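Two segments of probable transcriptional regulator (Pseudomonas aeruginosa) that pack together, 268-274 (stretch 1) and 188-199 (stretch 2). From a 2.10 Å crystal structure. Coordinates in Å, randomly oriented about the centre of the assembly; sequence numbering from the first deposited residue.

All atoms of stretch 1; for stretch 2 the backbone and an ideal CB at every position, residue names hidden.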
# COMPACT_ATOMS: atom_id res chain seq x y z
N LEU C 268 -4.93 -28.94 33.76
CA LEU C 268 -5.99 -28.56 32.86
C LEU C 268 -7.27 -28.81 33.61
O LEU C 268 -7.41 -29.88 34.21
CB LEU C 268 -5.99 -29.48 31.63
CG LEU C 268 -5.03 -29.16 30.46
CD1 LEU C 268 -3.59 -29.07 30.92
CD2 LEU C 268 -5.17 -30.23 29.31
N TYR C 269 -8.19 -27.84 33.56
CA TYR C 269 -9.47 -27.87 34.27
C TYR C 269 -10.60 -27.46 33.36
O TYR C 269 -10.41 -26.66 32.44
CB TYR C 269 -9.48 -26.83 35.37
CG TYR C 269 -8.42 -27.03 36.40
CD1 TYR C 269 -8.46 -28.14 37.26
CD2 TYR C 269 -7.35 -26.15 36.49
CE1 TYR C 269 -7.46 -28.32 38.22
CE2 TYR C 269 -6.37 -26.32 37.40
CZ TYR C 269 -6.41 -27.39 38.28
OH TYR C 269 -5.41 -27.53 39.26
N PRO C 270 -11.80 -27.98 33.63
CA PRO C 270 -12.97 -27.44 32.91
C PRO C 270 -13.16 -25.97 33.26
O PRO C 270 -12.82 -25.55 34.35
CB PRO C 270 -14.12 -28.32 33.40
CG PRO C 270 -13.56 -28.95 34.74
CD PRO C 270 -12.11 -29.07 34.59
N ALA C 271 -13.64 -25.18 32.31
CA ALA C 271 -13.96 -23.81 32.60
C ALA C 271 -15.15 -23.76 33.55
O ALA C 271 -16.11 -24.50 33.36
CB ALA C 271 -14.28 -23.06 31.32
N PRO C 272 -15.13 -22.84 34.53
CA PRO C 272 -16.27 -22.60 35.38
C PRO C 272 -17.40 -21.73 34.76
O PRO C 272 -18.16 -21.10 35.49
CB PRO C 272 -15.63 -21.86 36.55
CG PRO C 272 -14.60 -21.04 35.93
CD PRO C 272 -14.00 -21.94 34.90
N PHE C 273 -17.50 -21.68 33.43
CA PHE C 273 -18.59 -20.99 32.73
C PHE C 273 -18.72 -21.69 31.38
O PHE C 273 -17.88 -22.54 31.01
CB PHE C 273 -18.29 -19.48 32.56
CG PHE C 273 -16.91 -19.18 32.08
CD1 PHE C 273 -16.67 -18.93 30.72
CD2 PHE C 273 -15.84 -19.09 32.96
CE1 PHE C 273 -15.37 -18.65 30.25
CE2 PHE C 273 -14.53 -18.80 32.49
CZ PHE C 273 -14.29 -18.60 31.15
N ASP C 274 -19.77 -21.36 30.64
CA ASP C 274 -20.08 -22.07 29.39
C ASP C 274 -19.25 -21.47 28.28
O ASP C 274 -19.30 -20.26 28.08
CB ASP C 274 -21.59 -21.92 29.02
CG ASP C 274 -22.54 -22.51 30.07
OD1 ASP C 274 -22.14 -23.49 30.76
OD2 ASP C 274 -23.69 -21.99 30.20
N UNK C 188 -3.27 -21.33 44.78
CA UNK C 188 -4.64 -21.11 45.22
C UNK C 188 -5.63 -22.04 44.57
O UNK C 188 -6.82 -21.90 44.78
CB UNK C 188 -5.05 -19.66 44.94
N UNK C 189 -5.17 -23.04 43.81
CA UNK C 189 -6.09 -23.97 43.25
C UNK C 189 -5.95 -25.27 43.94
O UNK C 189 -4.95 -25.97 43.76
CB UNK C 189 -5.88 -24.12 41.74
N UNK C 190 -6.96 -25.63 44.71
CA UNK C 190 -6.93 -26.91 45.44
C UNK C 190 -7.62 -27.95 44.55
O UNK C 190 -7.31 -29.16 44.60
CB UNK C 190 -7.61 -26.80 46.80
N UNK C 191 -8.52 -27.46 43.70
CA UNK C 191 -8.85 -28.14 42.47
C UNK C 191 -9.31 -27.19 41.38
O UNK C 191 -8.84 -26.03 41.28
CB UNK C 191 -9.93 -29.19 42.73
N UNK C 192 -10.26 -27.67 40.58
CA UNK C 192 -10.77 -26.89 39.45
C UNK C 192 -11.21 -25.51 39.98
O UNK C 192 -11.81 -25.44 41.06
CB UNK C 192 -11.93 -27.61 38.76
N UNK C 193 -10.92 -24.42 39.24
CA UNK C 193 -11.33 -23.15 39.81
C UNK C 193 -12.89 -22.99 39.69
O UNK C 193 -13.50 -23.50 38.76
CB UNK C 193 -10.60 -22.00 39.10
N UNK C 194 -13.49 -22.30 40.67
CA UNK C 194 -14.88 -21.84 40.57
C UNK C 194 -14.88 -20.58 39.72
O UNK C 194 -13.79 -20.06 39.39
CB UNK C 194 -15.49 -21.58 41.95
N UNK C 195 -16.06 -20.06 39.37
CA UNK C 195 -16.10 -18.73 38.71
C UNK C 195 -15.32 -17.59 39.41
O UNK C 195 -14.56 -16.85 38.74
CB UNK C 195 -17.56 -18.30 38.58
N UNK C 196 -15.48 -17.43 40.74
CA UNK C 196 -14.84 -16.31 41.44
C UNK C 196 -13.37 -16.59 41.59
O UNK C 196 -12.55 -15.67 41.63
CB UNK C 196 -15.48 -16.07 42.81
N UNK C 197 -13.05 -17.87 41.76
CA UNK C 197 -11.65 -18.32 41.94
C UNK C 197 -10.89 -17.95 40.66
O UNK C 197 -9.84 -17.30 40.72
CB UNK C 197 -11.57 -19.82 42.22
N UNK C 198 -11.51 -18.26 39.52
CA UNK C 198 -11.03 -17.87 38.22
C UNK C 198 -10.93 -16.37 38.10
O UNK C 198 -9.94 -15.89 37.60
CB UNK C 198 -11.94 -18.43 37.13
N UNK C 199 -11.94 -15.62 38.57
CA UNK C 199 -11.89 -14.16 38.38
C UNK C 199 -10.99 -13.45 39.36
O UNK C 199 -10.69 -12.27 39.16
CB UNK C 199 -13.30 -13.57 38.49

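Position 188 has nothing of stretch 1 within 5.5 Å of its ideal CB, so the contact sets no requirement. The residue is R188, which makes its hydrogen bonds outside this contact.

At 189 the CA-to-CB bond points toward stretch 1, and the ideal CB lies 4.2 Å from Y269 OH. A branched or extended apolar chain could reach the tyrosine ring, while a polar one might address the hydroxyl. The deposited L189, with chi1 m and chi2 t, takes the apolar course: its CD1 comes to 3.6 Å from Y269 CE2.

Position 190 points away, and any small or polar residue would serve. It is A190, whose contribution is a backbone one: a water 2.8 Å from Y269 OH also donates a weak bond to A190 O at 3.4 Å.

Position 191 has phi/psi of -152/-145, an unusual combination that favours glycine. Room is not the issue, since an ideal CB would sit 5.2 Å from Y269 CE1. G191 is found, with its carbonyl oxygen over one face of the Y269 ring and its C atom 3.8 Å from Y269 CE1.

Position 192 is one of two places where the backbones draw close, 192 CA lying 5.4 Å from Y269 CA. The ideal CB, directed sideways, is 3.8 Å from Y269 CD1 and 4.4 Å from P270 CD, so a small apolar group fits. A192 places its CA 3.4 Å and its CB 3.9 Å from Y269 CD1.

Position 193, at phi -74 and psi 148, is compatible with proline, and its CB points sideways, 5.2 Å from P272 CG. Compact apolar residues would suit the space between Y269 and P272. P193 sets its ring CD 3.6 Å from Y269 CG, and its carbonyl O accepts from a water at 2.5 Å that also donates to P270 O at 2.8 Å, a bridge between two backbones that share no direct hydrogen bond.

Position 194 points away and immediately precedes a helix, where serine, threonine, asparagine or aspartate commonly cap. T194 does so: its OG1 accepts from the backbone N of 197 at 3.1 Å.

Position 195 opens the helix, with its N 3.4 Å from P272 CB. The ideal CB, directed sideways, is 4.2 Å from P272 O; leucine, isoleucine or methionine could extend to the F273 ring. L195 (chi1 t, chi2 p) brings CD1 to 3.8 Å from F273 CD2.

Position 196 points away and accepts a polar chain; it is E196. Position 197 has no neighbour in stretch 1, and its helical angles allow many residues without calling for glycine; G197 supplies the capped N.

Position 198 points toward stretch 1, its ideal CB 3.9 Å from P272 CG and 5.3 Å from F273 CE2. A large apolar or aromatic chain is suited. Y198 presents its ring face to the edge of F273, with centroids 5.1 Å apart and planes at 65°; its CB packs 3.9 Å from P272 CG.

Position 199, its CB sideways, leaves polar or apolar choices open; L199 approaches nearest through CD2, 6.2 Å from F273 CE2.

Stretch 2, residues 188-199: RLAGAPTLEGYL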
# COMPACT_ATOMS: atom_id res chain seq x y z
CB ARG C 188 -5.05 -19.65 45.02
CG ARG C 188 -4.39 -18.63 45.93
CD ARG C 188 -4.55 -17.11 45.51
NE ARG C 188 -3.93 -16.80 44.19
CZ ARG C 188 -2.67 -16.42 44.04
NH1 ARG C 188 -1.85 -16.32 45.09
NH2 ARG C 188 -2.20 -16.15 42.83
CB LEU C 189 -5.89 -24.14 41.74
CG LEU C 189 -5.98 -22.91 40.84
CD1 LEU C 189 -5.88 -23.33 39.40
CD2 LEU C 189 -7.28 -22.09 41.08
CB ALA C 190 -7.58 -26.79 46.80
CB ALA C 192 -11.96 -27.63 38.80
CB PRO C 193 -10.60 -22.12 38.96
CG PRO C 193 -10.31 -22.84 37.63
CD PRO C 193 -10.31 -24.31 37.90
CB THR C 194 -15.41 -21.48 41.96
OG1 THR C 194 -14.56 -20.47 42.52
CG2 THR C 194 -15.40 -22.76 42.88
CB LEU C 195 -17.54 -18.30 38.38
CG LEU C 195 -17.84 -17.16 37.42
CD1 LEU C 195 -17.10 -17.31 36.10
CD2 LEU C 195 -19.38 -17.14 37.16
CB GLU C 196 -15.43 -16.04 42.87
CG GLU C 196 -16.85 -15.43 42.94
CD GLU C 196 -17.30 -14.88 44.36
OE1 GLU C 196 -18.54 -14.74 44.55
OE2 GLU C 196 -16.45 -14.55 45.27
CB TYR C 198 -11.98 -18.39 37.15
CG TYR C 198 -11.67 -18.02 35.69
CD1 TYR C 198 -10.89 -18.87 34.90
CD2 TYR C 198 -12.24 -16.88 35.07
CE1 TYR C 198 -10.62 -18.57 33.53
CE2 TYR C 198 -12.01 -16.59 33.68
CZ TYR C 198 -11.22 -17.46 32.92
OH TYR C 198 -10.96 -17.25 31.58
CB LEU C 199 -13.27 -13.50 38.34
CG LEU C 199 -14.17 -14.03 37.23
CD1 LEU C 199 -15.56 -13.53 37.47
CD2 LEU C 199 -13.64 -13.62 35.82
O HOH W 1 -5.88 -29.25 41.47
O HOH W 2 -13.74 -25.31 37.03
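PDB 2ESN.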